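Local coordinates for uncharacterized protein (Cytophaga hutchinsonii, PDB 3OMT) that is of unknown function but, as an Xre-family helix-turn-helix protein, is probably the DNA-binding antitoxin of a toxin-antitoxin system, at residues R7-R12 against L67-K72; N11-V16 against S39-N44. One frame throughout, in Å; residues are numbered along the deposited sequence. Where two conformers were deposited one is given.

Both contacts start from the segment that leads into helix 13-20 and share N11 and R12, yet they illustrate two ways of tying a small helical domain together. Contact 1 joins the two chain termini, is only partly buried and lies about 11 Å from the centre of the chain, measured centre to centre; backbone bonds, methyl groups and a guanidinium make it, beside the second subunit. Contact 2 is a buried contact about 5 Å from that centre, where asparagine amides grip backbone groups and a leucine packs on tryptophan and cysteine. The two meet at N44, whose OD1 also takes a probable hydrogen bond from F10 N.

Contact 1: residues R7-R12 against L67-K72; sequences RKIFNR and LIVSTK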
loop_
_atom_site.group_PDB
_atom_site.type_symbol
_atom_site.label_atom_id
_atom_site.label_comp_id
_atom_site.label_asym_id
_atom_site.label_seq_id
_atom_site.Cartn_x
_atom_site.Cartn_y
_atom_site.Cartn_z
ATOM N N ARG A 7 -1.192 15.556 1.574
ATOM C CA ARG A 7 -1.917 14.383 2.112
ATOM C C ARG A 7 -1.375 13.930 3.464
ATOM O O ARG A 7 -0.155 13.769 3.641
ATOM C CB ARG A 7 -1.841 13.198 1.141
ATOM C CG ARG A 7 -2.546 11.944 1.601
ATOM C CD ARG A 7 -2.481 10.839 0.573
ATOM N NE ARG A 7 -3.264 11.152 -0.625
ATOM C CZ ARG A 7 -4.552 10.862 -0.764
ATOM N NH1 ARG A 7 -5.199 10.283 0.233
ATOM N NH2 ARG A 7 -5.194 11.151 -1.893
ATOM N N LYS A 8 -2.305 13.716 4.391
ATOM C CA LYS A 8 -2.004 13.152 5.701
ATOM C C LYS A 8 -2.632 11.781 5.914
ATOM O O LYS A 8 -2.162 11.010 6.772
ATOM C CB LYS A 8 -2.496 14.075 6.784
ATOM C CG LYS A 8 -1.762 15.399 6.785
ATOM C CD LYS A 8 -2.292 16.265 7.893
ATOM C CE LYS A 8 -1.720 17.647 7.790
ATOM N NZ LYS A 8 -0.228 17.688 7.949
ATOM N N ILE A 9 -3.679 11.481 5.158
ATOM C CA ILE A 9 -4.440 10.265 5.300
ATOM C C ILE A 9 -4.153 9.313 4.146
ATOM O O ILE A 9 -4.424 9.633 3.005
ATOM C CB ILE A 9 -5.965 10.556 5.383
ATOM C CG1 ILE A 9 -6.285 11.489 6.572
ATOM C CG2 ILE A 9 -6.732 9.200 5.492
ATOM C CD1 ILE A 9 -5.797 10.938 7.951
ATOM N N PHE A 10 -3.627 8.132 4.470
ATOM C CA PHE A 10 -3.212 7.131 3.500
ATOM C C PHE A 10 -3.938 5.813 3.718
ATOM O O PHE A 10 -4.300 5.124 2.736
ATOM C CB PHE A 10 -1.698 6.884 3.582
ATOM C CG PHE A 10 -0.866 8.090 3.275
ATOM C CD1 PHE A 10 -0.332 8.278 2.016
ATOM C CD2 PHE A 10 -0.596 9.009 4.269
ATOM C CE1 PHE A 10 0.440 9.397 1.741
ATOM C CE2 PHE A 10 0.235 10.101 4.039
ATOM C CZ PHE A 10 0.718 10.317 2.756
ATOM N N ASN A 11 -4.164 5.436 4.973
ATOM C CA ASN A 11 -4.832 4.184 5.263
ATOM C C ASN A 11 -6.174 4.443 5.917
ATOM O O ASN A 11 -6.416 5.512 6.503
ATOM C CB ASN A 11 -3.908 3.209 6.056
ATOM C CG ASN A 11 -3.842 3.515 7.542
ATOM O OD1 ASN A 11 -4.849 3.364 8.252
ATOM N ND2 ASN A 11 -2.663 3.957 8.030
ATOM N N ARG A 12 -7.027 3.442 5.837
ATOM C CA ARG A 12 -8.278 3.431 6.572
ATOM C C ARG A 12 -8.413 2.198 7.500
ATOM O O ARG A 12 -9.523 1.645 7.705
ATOM C CB ARG A 12 -9.450 3.604 5.641
ATOM C CG ARG A 12 -9.533 2.634 4.543
ATOM C CD ARG A 12 -10.726 2.890 3.572
ATOM N NE ARG A 12 -12.037 2.843 4.217
ATOM C CZ ARG A 12 -12.759 1.736 4.412
ATOM N NH1 ARG A 12 -12.298 0.583 4.000
ATOM N NH2 ARG A 12 -13.979 1.793 4.980
ATOM N N LEU A 67 -7.864 -1.492 2.868
ATOM C CA LEU A 67 -7.120 -0.873 3.961
ATOM C C LEU A 67 -6.560 0.475 3.561
ATOM O O LEU A 67 -6.098 1.198 4.410
ATOM C CB LEU A 67 -5.989 -1.770 4.393
ATOM C CG LEU A 67 -6.366 -3.129 5.011
ATOM C CD1 LEU A 67 -5.143 -4.033 5.278
ATOM C CD2 LEU A 67 -7.278 -2.930 6.239
ATOM N N ILE A 68 -6.560 0.783 2.262
ATOM C CA ILE A 68 -5.965 2.006 1.690
ATOM C C ILE A 68 -7.114 2.921 1.262
ATOM O O ILE A 68 -8.108 2.430 0.719
ATOM C CB ILE A 68 -5.073 1.619 0.456
ATOM C CG1 ILE A 68 -4.042 0.577 0.894
ATOM C CG2 ILE A 68 -4.433 2.872 -0.189
ATOM C CD1 ILE A 68 -3.292 1.041 2.090
ATOM N N VAL A 69 -6.989 4.227 1.458
ATOM C CA VAL A 69 -8.046 5.122 0.970
ATOM C C VAL A 69 -7.966 5.181 -0.570
ATOM O O VAL A 69 -6.881 5.136 -1.168
ATOM C CB VAL A 69 -7.987 6.532 1.581
ATOM C CG1 VAL A 69 -8.207 6.454 3.112
ATOM C CG2 VAL A 69 -6.633 7.283 1.290
ATOM N N SER A 70 -9.140 5.213 -1.194
ATOM C CA SER A 70 -9.236 5.400 -2.633
ATOM C C SER A 70 -8.767 6.777 -3.104
ATOM O O SER A 70 -8.977 7.798 -2.432
ATOM C CB SER A 70 -10.694 5.167 -3.046
ATOM O OG SER A 70 -10.801 5.379 -4.421
ATOM N N THR A 71 -8.156 6.827 -4.285
ATOM C CA THR A 71 -7.838 8.090 -4.905
ATOM C C THR A 71 -8.566 8.270 -6.252
ATOM O O THR A 71 -8.258 9.203 -6.981
ATOM C CB THR A 71 -6.341 8.251 -5.095
ATOM O OG1 THR A 71 -5.847 7.262 -6.013
ATOM C CG2 THR A 71 -5.625 8.185 -3.793
ATOM N N LYS A 72 -9.456 7.366 -6.586
ATOM C CA LYS A 72 -10.297 7.486 -7.776
ATOM C C LYS A 72 -10.904 8.833 -7.882
ATOM O O LYS A 72 -11.591 9.257 -6.959
ATOM C CB LYS A 72 -11.434 6.517 -7.682
ATOM C CG LYS A 72 -11.065 5.104 -7.744
ATOM C CD LYS A 72 -12.020 4.260 -8.579
ATOM C CE LYS A 72 -12.180 4.790 -9.990
ATOM N NZ LYS A 72 -10.906 4.979 -10.742
HETATM O O HOH W 1 -7.790 9.781 -0.920
#
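V69 and F10 open an antiparallel pairing, a single beta bridge of N11 with I68, a non-hydrogen-bonded pair, that ties the loop before helix 13-20 to the loop after helix 50-60. V69 N donates to F10 O at 3.1 Å, and R12 N to L67 O at 2.8 Å; both bonds are nearly straight, each donor standing above the plane of the carbonyl it reaches. V69 CG1, anti to the carbonyl carbon (chi1 -63°), meets I9 CG2 3.9 Å away, the side chains crossing at about a right angle, while V69 CG2 lies 3.5 Å from R7 NH1. R7 NH2 approaches T71 CG2. A bond within its own segment positions this guanidinium: NH1 donates to I9 O, which lies in the guanidinium plane, and NH1 itself stands almost straight out from that C=O bond. R7 CD lies over one face of the F10 ring, 3.4 Å above its plane and offset toward the rim. A water accepts from R7 NH1 at 2.9 Å and donates to S70 O. Farther out, R12 is held by E66 O and salt-bridged to E19. F54 of the second subunit meets the F10 ring edge-to-face, and V64 N of that subunit hydrogen-bonds T71 OG1.

Contact 2: residues N11-V16 against S39-N44; sequences NRLKSV and SKWCTN
N44 and N11 clasp each other where helix 35-42 ends and helix 13-20 begins. The N44 amide reads the backbone of N11: OD1, which also accepts from F10 N, takes N11 N at 3.0 Å, in its carbonyl plane and on a lone pair, while ND2 donates to N11 O at 3.0 Å. N44, at a positive phi of 60°, is the C-prime residue of the Schellman motif that ends helix 35-42, with D45 N bonded to K40 O and N44 N to W41 O. N11 ND2, also bonded to Q47 OE1, reaches W41 O at 2.9 Å from the opposite face of its plane. N11 OD1 takes L13 N, an Asx turn leading into the helix. The tight apolar part lies alongside: L13 CG, anti to the backbone N (chi1 179°), comes to 4.0 Å from C42 SG, and CD2 lies 3.8 Å from both W41 CE3 and C42 SG. By contrast, the K14 side is loose and exposed: its chain extends away, and a water bridges N11 OD1, K14 N and C42 O. Beyond the pair, L13 rests on L27 of helix 24-30, and both L13 and W41 reach I56 of helix 50-60, placing the contact in the domain's all-helical core.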
loop_
_atom_site.group_PDB
_atom_site.type_symbol
_atom_site.label_atom_id
_atom_site.label_comp_id
_atom_site.label_asym_id
_atom_site.label_seq_id
_atom_site.Cartn_x
_atom_site.Cartn_y
_atom_site.Cartn_z
ATOM N N ASN A 11 -4.164 5.436 4.973
ATOM C CA ASN A 11 -4.832 4.184 5.263
ATOM C C ASN A 11 -6.174 4.443 5.917
ATOM O O ASN A 11 -6.416 5.512 6.503
ATOM C CB ASN A 11 -3.908 3.209 6.056
ATOM C CG ASN A 11 -3.842 3.515 7.542
ATOM O OD1 ASN A 11 -4.849 3.364 8.252
ATOM N ND2 ASN A 11 -2.663 3.957 8.030
ATOM N N ARG A 12 -7.027 3.442 5.837
ATOM C CA ARG A 12 -8.278 3.431 6.572
ATOM C C ARG A 12 -8.413 2.198 7.500
ATOM O O ARG A 12 -9.523 1.645 7.705
ATOM C CB ARG A 12 -9.450 3.604 5.641
ATOM C CG ARG A 12 -9.533 2.634 4.543
ATOM C CD ARG A 12 -10.726 2.890 3.572
ATOM N NE ARG A 12 -12.037 2.843 4.217
ATOM C CZ ARG A 12 -12.759 1.736 4.412
ATOM N NH1 ARG A 12 -12.298 0.583 4.000
ATOM N NH2 ARG A 12 -13.979 1.793 4.980
ATOM N N LEU A 13 -7.300 1.849 8.141
ATOM C CA LEU A 13 -7.279 0.736 9.077
ATOM C C LEU A 13 -8.258 0.906 10.225
ATOM O O LEU A 13 -8.979 -0.035 10.562
ATOM C CB LEU A 13 -5.887 0.510 9.609
ATOM C CG LEU A 13 -5.744 -0.622 10.634
ATOM C CD1 LEU A 13 -6.228 -1.977 10.079
ATOM C CD2 LEU A 13 -4.252 -0.682 11.073
ATOM N N LYS A 14 -8.326 2.104 10.791
ATOM C CA LYS A 14 -9.222 2.363 11.918
ATOM C C LYS A 14 -10.653 2.000 11.504
ATOM O O LYS A 14 -11.373 1.351 12.244
ATOM C CB LYS A 14 -9.140 3.817 12.376
ATOM C CG LYS A 14 -10.038 4.142 13.554
ATOM C CD LYS A 14 -9.889 5.621 13.977
ATOM C CE LYS A 14 -10.819 5.989 15.141
ATOM N NZ LYS A 14 -10.241 7.095 15.953
ATOM N N SER A 15 -11.057 2.450 10.316
ATOM C CA SER A 15 -12.405 2.157 9.814
ATOM C C SER A 15 -12.646 0.677 9.619
ATOM O O SER A 15 -13.736 0.184 9.924
ATOM C CB SER A 15 -12.690 2.869 8.527
ATOM O OG SER A 15 -12.835 4.248 8.756
ATOM N N VAL A 16 -11.664 -0.032 9.038
ATOM C CA VAL A 16 -11.842 -1.471 8.764
ATOM C C VAL A 16 -11.912 -2.232 10.086
ATOM O O VAL A 16 -12.715 -3.156 10.238
ATOM C CB VAL A 16 -10.794 -2.030 7.793
ATOM C CG1 VAL A 16 -10.977 -3.519 7.550
ATOM C CG2 VAL A 16 -10.900 -1.299 6.434
ATOM N N SER A 39 -0.905 1.496 16.971
ATOM C CA SER A 39 -1.582 2.744 17.237
ATOM C C SER A 39 -1.283 3.815 16.179
ATOM O O SER A 39 -2.202 4.526 15.721
ATOM C CB SER A 39 -1.191 3.269 18.626
ATOM O OG SER A 39 -1.923 4.451 18.905
ATOM N N LYS A 40 -0.017 3.924 15.796
ATOM C CA LYS A 40 0.418 4.947 14.860
ATOM C C LYS A 40 -0.072 4.619 13.444
ATOM O O LYS A 40 -0.294 5.520 12.633
ATOM C CB LYS A 40 1.939 5.083 14.923
ATOM C CG LYS A 40 2.306 5.788 16.212
ATOM C CD LYS A 40 3.738 6.211 16.281
ATOM C CE LYS A 40 4.025 6.899 17.614
ATOM N NZ LYS A 40 3.228 8.150 17.843
ATOM N N TRP A 41 -0.250 3.334 13.141
ATOM C CA TRP A 41 -0.902 3.027 11.865
ATOM C C TRP A 41 -2.326 3.646 11.880
ATOM O O TRP A 41 -2.779 4.294 10.918
ATOM C CB TRP A 41 -1.075 1.533 11.631
ATOM C CG TRP A 41 0.154 0.723 11.508
ATOM C CD1 TRP A 41 1.418 1.149 11.191
ATOM C CD2 TRP A 41 0.237 -0.688 11.686
ATOM N NE1 TRP A 41 2.283 0.069 11.158
ATOM C CE2 TRP A 41 1.589 -1.060 11.476
ATOM C CE3 TRP A 41 -0.702 -1.684 12.026
ATOM C CZ2 TRP A 41 2.034 -2.382 11.596
ATOM C CZ3 TRP A 41 -0.232 -3.025 12.126
ATOM C CH2 TRP A 41 1.122 -3.340 11.905
ATOM N N CYS A 42 -3.062 3.380 12.948
ATOM C CA CYS A 42 -4.465 3.756 12.983
ATOM C C CYS A 42 -4.675 5.271 12.943
ATOM O O CYS A 42 -5.649 5.762 12.348
ATOM C CB CYS A 42 -5.143 3.147 14.224
ATOM S SG CYS A 42 -5.367 1.365 14.036
ATOM N N THR A 43 -3.738 6.020 13.504
ATOM C CA THR A 43 -3.812 7.475 13.439
ATOM C C THR A 43 -3.141 8.092 12.197
ATOM O O THR A 43 -3.051 9.335 12.072
ATOM C CB THR A 43 -3.257 8.128 14.706
ATOM O OG1 THR A 43 -1.923 7.686 14.914
ATOM C CG2 THR A 43 -4.081 7.751 15.921
ATOM N N ASN A 44 -2.683 7.255 11.270
ATOM C CA ASN A 44 -2.009 7.692 10.066
ATOM C C ASN A 44 -0.748 8.487 10.360
ATOM O O ASN A 44 -0.310 9.308 9.551
ATOM C CB ASN A 44 -2.969 8.469 9.125
ATOM C CG ASN A 44 -3.702 7.545 8.169
ATOM O OD1 ASN A 44 -3.128 7.131 7.161
ATOM N ND2 ASN A 44 -4.967 7.177 8.512
HETATM O O HOH W 2 -6.635 4.463 10.082
#